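PDB 6NLR: histidinol-phosphatase from Listeria monocytogenes serotype 4b str. H7858, which probably hydrolyses L-histidinol phosphate to L-histidinol and phosphate in histidine biosynthesis, using a trinuclear metal centre of the PHP family. Local coordinates for residues G99-D102 with F103-F107; E143-V146 with Q147-G151. All coordinates share one frame; numbering follows the deposited sequence.

Contact 1: residues G99-D102 with F103-F107; sequences GYED and FTRDF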
loop_
_atom_site.group_PDB
_atom_site.type_symbol
_atom_site.label_atom_id
_atom_site.label_comp_id
_atom_site.label_asym_id
_atom_site.label_seq_id
_atom_site.Cartn_x
_atom_site.Cartn_y
_atom_site.Cartn_z
ATOM N N GLY A 99 -15.228 -3.194 -8.179
ATOM C CA GLY A 99 -16.662 -2.936 -8.377
ATOM C C GLY A 99 -17.094 -1.592 -7.810
ATOM O O GLY A 99 -18.276 -1.287 -7.948
ATOM N N TYR A 100 -16.202 -0.800 -7.190
ATOM C CA TYR A 100 -16.560 0.531 -6.624
ATOM C C TYR A 100 -15.702 1.655 -7.239
ATOM O O TYR A 100 -15.419 2.660 -6.541
ATOM C CB TYR A 100 -16.452 0.478 -5.098
ATOM C CG TYR A 100 -17.470 -0.436 -4.472
ATOM C CD1 TYR A 100 -17.250 -1.799 -4.423
ATOM C CD2 TYR A 100 -18.670 0.047 -3.983
ATOM C CE1 TYR A 100 -18.175 -2.661 -3.871
ATOM C CE2 TYR A 100 -19.609 -0.803 -3.413
ATOM C CZ TYR A 100 -19.360 -2.161 -3.373
ATOM O OH TYR A 100 -20.271 -3.020 -2.845
ATOM N N GLU A 101 -15.315 1.521 -8.511
ATOM C CA GLU A 101 -14.502 2.541 -9.232
ATOM C C GLU A 101 -15.219 3.895 -9.194
ATOM O O GLU A 101 -14.529 4.913 -9.058
ATOM C CB GLU A 101 -14.200 2.091 -10.665
ATOM C CG GLU A 101 -13.220 0.936 -10.700
ATOM C CD GLU A 101 -12.704 0.537 -12.064
ATOM O OE1 GLU A 101 -13.203 1.087 -13.101
ATOM O OE2 GLU A 101 -11.796 -0.332 -12.096
ATOM N N ASP A 102 -16.547 3.922 -9.314
ATOM C CA ASP A 102 -17.312 5.198 -9.308
ATOM C C ASP A 102 -17.053 5.919 -7.984
ATOM O O ASP A 102 -16.788 7.133 -8.020
ATOM C CB ASP A 102 -18.815 5.005 -9.550
ATOM C CG ASP A 102 -19.162 4.529 -10.952
ATOM O OD1 ASP A 102 -18.239 4.467 -11.787
ATOM O OD2 ASP A 102 -20.352 4.196 -11.198
ATOM N N PHE A 103 -17.151 5.222 -6.852
ATOM C CA PHE A 103 -16.894 5.827 -5.519
ATOM C C PHE A 103 -15.470 6.397 -5.521
ATOM O O PHE A 103 -15.266 7.538 -5.131
ATOM C CB PHE A 103 -17.066 4.831 -4.365
ATOM C CG PHE A 103 -16.426 5.311 -3.089
ATOM C CD1 PHE A 103 -17.072 6.230 -2.274
ATOM C CD2 PHE A 103 -15.130 4.927 -2.760
ATOM C CE1 PHE A 103 -16.458 6.709 -1.128
ATOM C CE2 PHE A 103 -14.513 5.411 -1.614
ATOM C CZ PHE A 103 -15.177 6.301 -0.806
ATOM N N THR A 104 -14.488 5.610 -5.946
ATOM C CA THR A 104 -13.069 6.002 -5.824
ATOM C C THR A 104 -12.805 7.223 -6.716
ATOM O O THR A 104 -12.140 8.152 -6.258
ATOM C CB THR A 104 -12.165 4.804 -6.126
ATOM O OG1 THR A 104 -12.576 3.740 -5.263
ATOM C CG2 THR A 104 -10.702 5.135 -5.942
ATOM N N ARG A 105 -13.331 7.208 -7.936
ATOM C CA ARG A 105 -13.201 8.301 -8.934
ATOM C C ARG A 105 -13.813 9.578 -8.334
ATOM O O ARG A 105 -13.165 10.638 -8.431
ATOM C CB ARG A 105 -13.835 7.882 -10.272
ATOM C CG ARG A 105 -13.711 8.907 -11.393
ATOM C CD ARG A 105 -14.457 8.521 -12.665
ATOM N NE ARG A 105 -14.123 7.169 -13.058
ATOM C CZ ARG A 105 -14.943 6.117 -13.008
ATOM N NH1 ARG A 105 -16.204 6.242 -12.615
ATOM N NH2 ARG A 105 -14.493 4.929 -13.367
ATOM N N ASP A 106 -15.013 9.493 -7.744
ATOM C CA ASP A 106 -15.700 10.671 -7.146
ATOM C C ASP A 106 -14.860 11.204 -5.984
ATOM O O ASP A 106 -14.718 12.416 -5.871
ATOM C CB ASP A 106 -17.116 10.329 -6.693
ATOM C CG ASP A 106 -18.082 10.075 -7.842
ATOM O OD1 ASP A 106 -17.696 10.306 -9.016
ATOM O OD2 ASP A 106 -19.222 9.637 -7.553
ATOM N N PHE A 107 -14.290 10.321 -5.165
ATOM C CA PHE A 107 -13.466 10.720 -4.000
ATOM C C PHE A 107 -12.223 11.465 -4.516
ATOM O O PHE A 107 -11.896 12.562 -4.017
ATOM C CB PHE A 107 -13.099 9.510 -3.135
ATOM C CG PHE A 107 -12.098 9.849 -2.061
ATOM C CD1 PHE A 107 -12.510 10.338 -0.835
ATOM C CD2 PHE A 107 -10.740 9.741 -2.301
ATOM C CE1 PHE A 107 -11.585 10.694 0.134
ATOM C CE2 PHE A 107 -9.814 10.072 -1.322
ATOM C CZ PHE A 107 -10.243 10.563 -0.117
#
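The first turn of helix 101-111 joins Tyr100, Glu101 and Asp102 to Thr104, Arg105 and Asp106. Tyr100 holds the N-cap position. Its carbonyl O accepts the first i to i+4 bond, from Thr104 N at 3.2 Å, with the donor in the carbonyl plane. Thr104 OG1 lies 3.3 Å from the same Tyr100 O, at best a weak bond. Glu101 O takes Arg105 N at 2.8 Å, and Asp102 O takes Asp106 N at 3.0 Å.

The helix is the crossover of a beta-alpha-beta unit between strands 87-95 and 117-127, within the PHP domain. Along the helix Asp102 and Arg105 form an i to i+3 salt bridge. The two side chains run alongside each other. Arg105 NH1 donates a hydrogen bond to Asp102 OD1 at 2.8 Å, with an N-H...O angle of 150°. The oxygen sits at the edge of the guanidinium, close to its plane, but is met on its anti side. The carboxylate and guanidinium planes are 61° apart. Arg105 leaves the backbone extended and then bends at chi3 (-50°), which turns the guanidinium back over the first turn. One face of the group therefore lies above Glu101 O. Arg105 NH2 passes 3.9 Å from Glu101 CB and bonds to Asp170 O. Glu101 OE1 stays 4.1 Å from Arg105 NH2, beyond a salt bridge, while Glu101 OE2 is hydrogen-bonded to Tyr96 OH. Phe103 CB rests 3.5 Å from Tyr100 O, and the Phe103 side chain, whose end leads away, touches Ser44.

Contact 2: residues E143-V146 with Q147-G151; sequences EGIV and QFYGG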
loop_
_atom_site.group_PDB
_atom_site.type_symbol
_atom_site.label_atom_id
_atom_site.label_comp_id
_atom_site.label_asym_id
_atom_site.label_seq_id
_atom_site.Cartn_x
_atom_site.Cartn_y
_atom_site.Cartn_z
ATOM N N GLU A 143 -9.080 -18.279 5.940
ATOM C CA GLU A 143 -10.529 -18.611 5.945
ATOM C C GLU A 143 -11.238 -17.804 4.858
ATOM O O GLU A 143 -12.124 -18.350 4.232
ATOM C CB GLU A 143 -11.132 -18.365 7.324
ATOM C CG GLU A 143 -10.739 -19.459 8.292
ATOM C CD GLU A 143 -10.872 -19.117 9.766
ATOM O OE1 GLU A 143 -11.661 -18.194 10.094
ATOM O OE2 GLU A 143 -10.210 -19.802 10.582
ATOM N N GLY A 144 -10.836 -16.561 4.643
ATOM C CA GLY A 144 -11.555 -15.643 3.757
ATOM C C GLY A 144 -11.168 -15.805 2.302
ATOM O O GLY A 144 -12.048 -15.652 1.436
ATOM N N ILE A 145 -9.881 -16.014 2.036
ATOM C CA ILE A 145 -9.312 -15.865 0.661
ATOM C C ILE A 145 -8.650 -17.170 0.210
ATOM O O ILE A 145 -9.052 -17.690 -0.851
ATOM C CB ILE A 145 -8.401 -14.644 0.583
ATOM C CG1 ILE A 145 -9.251 -13.378 0.610
ATOM C CG2 ILE A 145 -7.483 -14.699 -0.647
ATOM C CD1 ILE A 145 -8.484 -12.082 0.843
ATOM N N VAL A 146 -7.719 -17.729 0.976
ATOM C CA VAL A 146 -6.954 -18.914 0.483
ATOM C C VAL A 146 -7.930 -20.077 0.239
ATOM O O VAL A 146 -7.912 -20.668 -0.878
ATOM C CB VAL A 146 -5.805 -19.282 1.431
ATOM C CG1 VAL A 146 -5.121 -20.559 0.960
ATOM C CG2 VAL A 146 -4.801 -18.121 1.525
ATOM N N GLN A 147 -8.741 -20.413 1.232
ATOM C CA GLN A 147 -9.722 -21.512 1.126
ATOM C C GLN A 147 -10.749 -21.183 0.030
ATOM O O GLN A 147 -11.172 -22.109 -0.665
ATOM C CB GLN A 147 -10.351 -21.775 2.490
ATOM C CG GLN A 147 -9.423 -22.555 3.412
ATOM C CD GLN A 147 -10.038 -22.815 4.765
ATOM O OE1 GLN A 147 -9.535 -23.609 5.554
ATOM N NE2 GLN A 147 -11.177 -22.201 5.020
ATOM N N PHE A 148 -11.133 -19.918 -0.122
ATOM C CA PHE A 148 -12.133 -19.495 -1.131
ATOM C C PHE A 148 -11.592 -19.769 -2.539
ATOM O O PHE A 148 -12.375 -20.326 -3.362
ATOM C CB PHE A 148 -12.501 -18.019 -0.963
ATOM C CG PHE A 148 -13.580 -17.521 -1.889
ATOM C CD1 PHE A 148 -14.914 -17.753 -1.608
ATOM C CD2 PHE A 148 -13.258 -16.768 -3.008
ATOM C CE1 PHE A 148 -15.903 -17.260 -2.449
ATOM C CE2 PHE A 148 -14.245 -16.279 -3.854
ATOM C CZ PHE A 148 -15.567 -16.524 -3.573
ATOM N N TYR A 149 -10.322 -19.413 -2.812
ATOM C CA TYR A 149 -9.716 -19.492 -4.168
ATOM C C TYR A 149 -9.156 -20.886 -4.431
ATOM O O TYR A 149 -8.976 -21.208 -5.606
ATOM C CB TYR A 149 -8.737 -18.347 -4.404
ATOM C CG TYR A 149 -9.449 -17.035 -4.624
ATOM C CD1 TYR A 149 -10.165 -16.790 -5.782
ATOM C CD2 TYR A 149 -9.466 -16.076 -3.632
ATOM C CE1 TYR A 149 -10.860 -15.600 -5.957
ATOM C CE2 TYR A 149 -10.125 -14.870 -3.800
ATOM C CZ TYR A 149 -10.833 -14.635 -4.960
ATOM O OH TYR A 149 -11.512 -13.461 -5.095
ATOM N N GLY A 150 -8.963 -21.698 -3.390
ATOM C CA GLY A 150 -8.545 -23.105 -3.512
ATOM C C GLY A 150 -7.103 -23.369 -3.110
ATOM O O GLY A 150 -6.678 -24.484 -3.285
ATOM N N GLY A 151 -6.372 -22.386 -2.592
ATOM C CA GLY A 151 -4.980 -22.591 -2.159
ATOM C C GLY A 151 -4.155 -21.331 -2.299
ATOM O O GLY A 151 -4.647 -20.331 -2.848
HETATM O O HOH W 1 -13.247 -20.641 4.137
#
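Ile145 and Tyr149 meet one turn apart at the C-terminal end of helix 138-149, in the PHP domain. Tyr149 CB lies 3.6 Å from Ile145 O. Its CG is set beside the backbone N (chi1 -74°), which lays one side of the ring along the preceding turn. CD2 then comes 3.2 Å from Ile145 O and 3.8 Å from Ile145 CG2. CE2 meets the same methyl slightly farther out. At the tip, OH makes a weak hydrogen bond to Glu126 O of strand 117-127. Phe148 CD2 sits over the centre of one face of the Tyr149 ring. Ile145 also packs on Ala155 of helix 152-168, and Tyr149 on Ala158.

The backbone closes the helix here. Tyr149 N bonds to Ile145 O at 2.9 Å. Val146 O receives Gly150 N and, weakly, Gly151 N. Gly150 leaves the helix with positive phi (107°), a backbone shape that suits glycine. Val146 CG1 packs 3.5 Å from Gly151 C.

Farther back, a water ties the helix turn together. It donates to Glu143 O at 2.6 Å and accepts from Gln147 NE2 at 2.7 Å.

Overall arrangement
Contacts 1 and 2 occur in series along the chain, both within the PHP domain range. Contact 1 starts helix 101-111; contact 2 ends helix 138-149. Strand 117-127 lies between these helices in the chain. It follows the first helix in the beta-alpha-beta unit, and its residues Leu125 and Glu126 pack against the second. The contact centres are 26 Å apart and the nearest atoms about 11 Å, so the two do not touch. Neither supplies a metal ligand. The Thr104 side chain is about 14 Å from a bound manganese ion, and that of Ile145 about 13 Å. His123, a manganese ligand, belongs to the same strand 117-127.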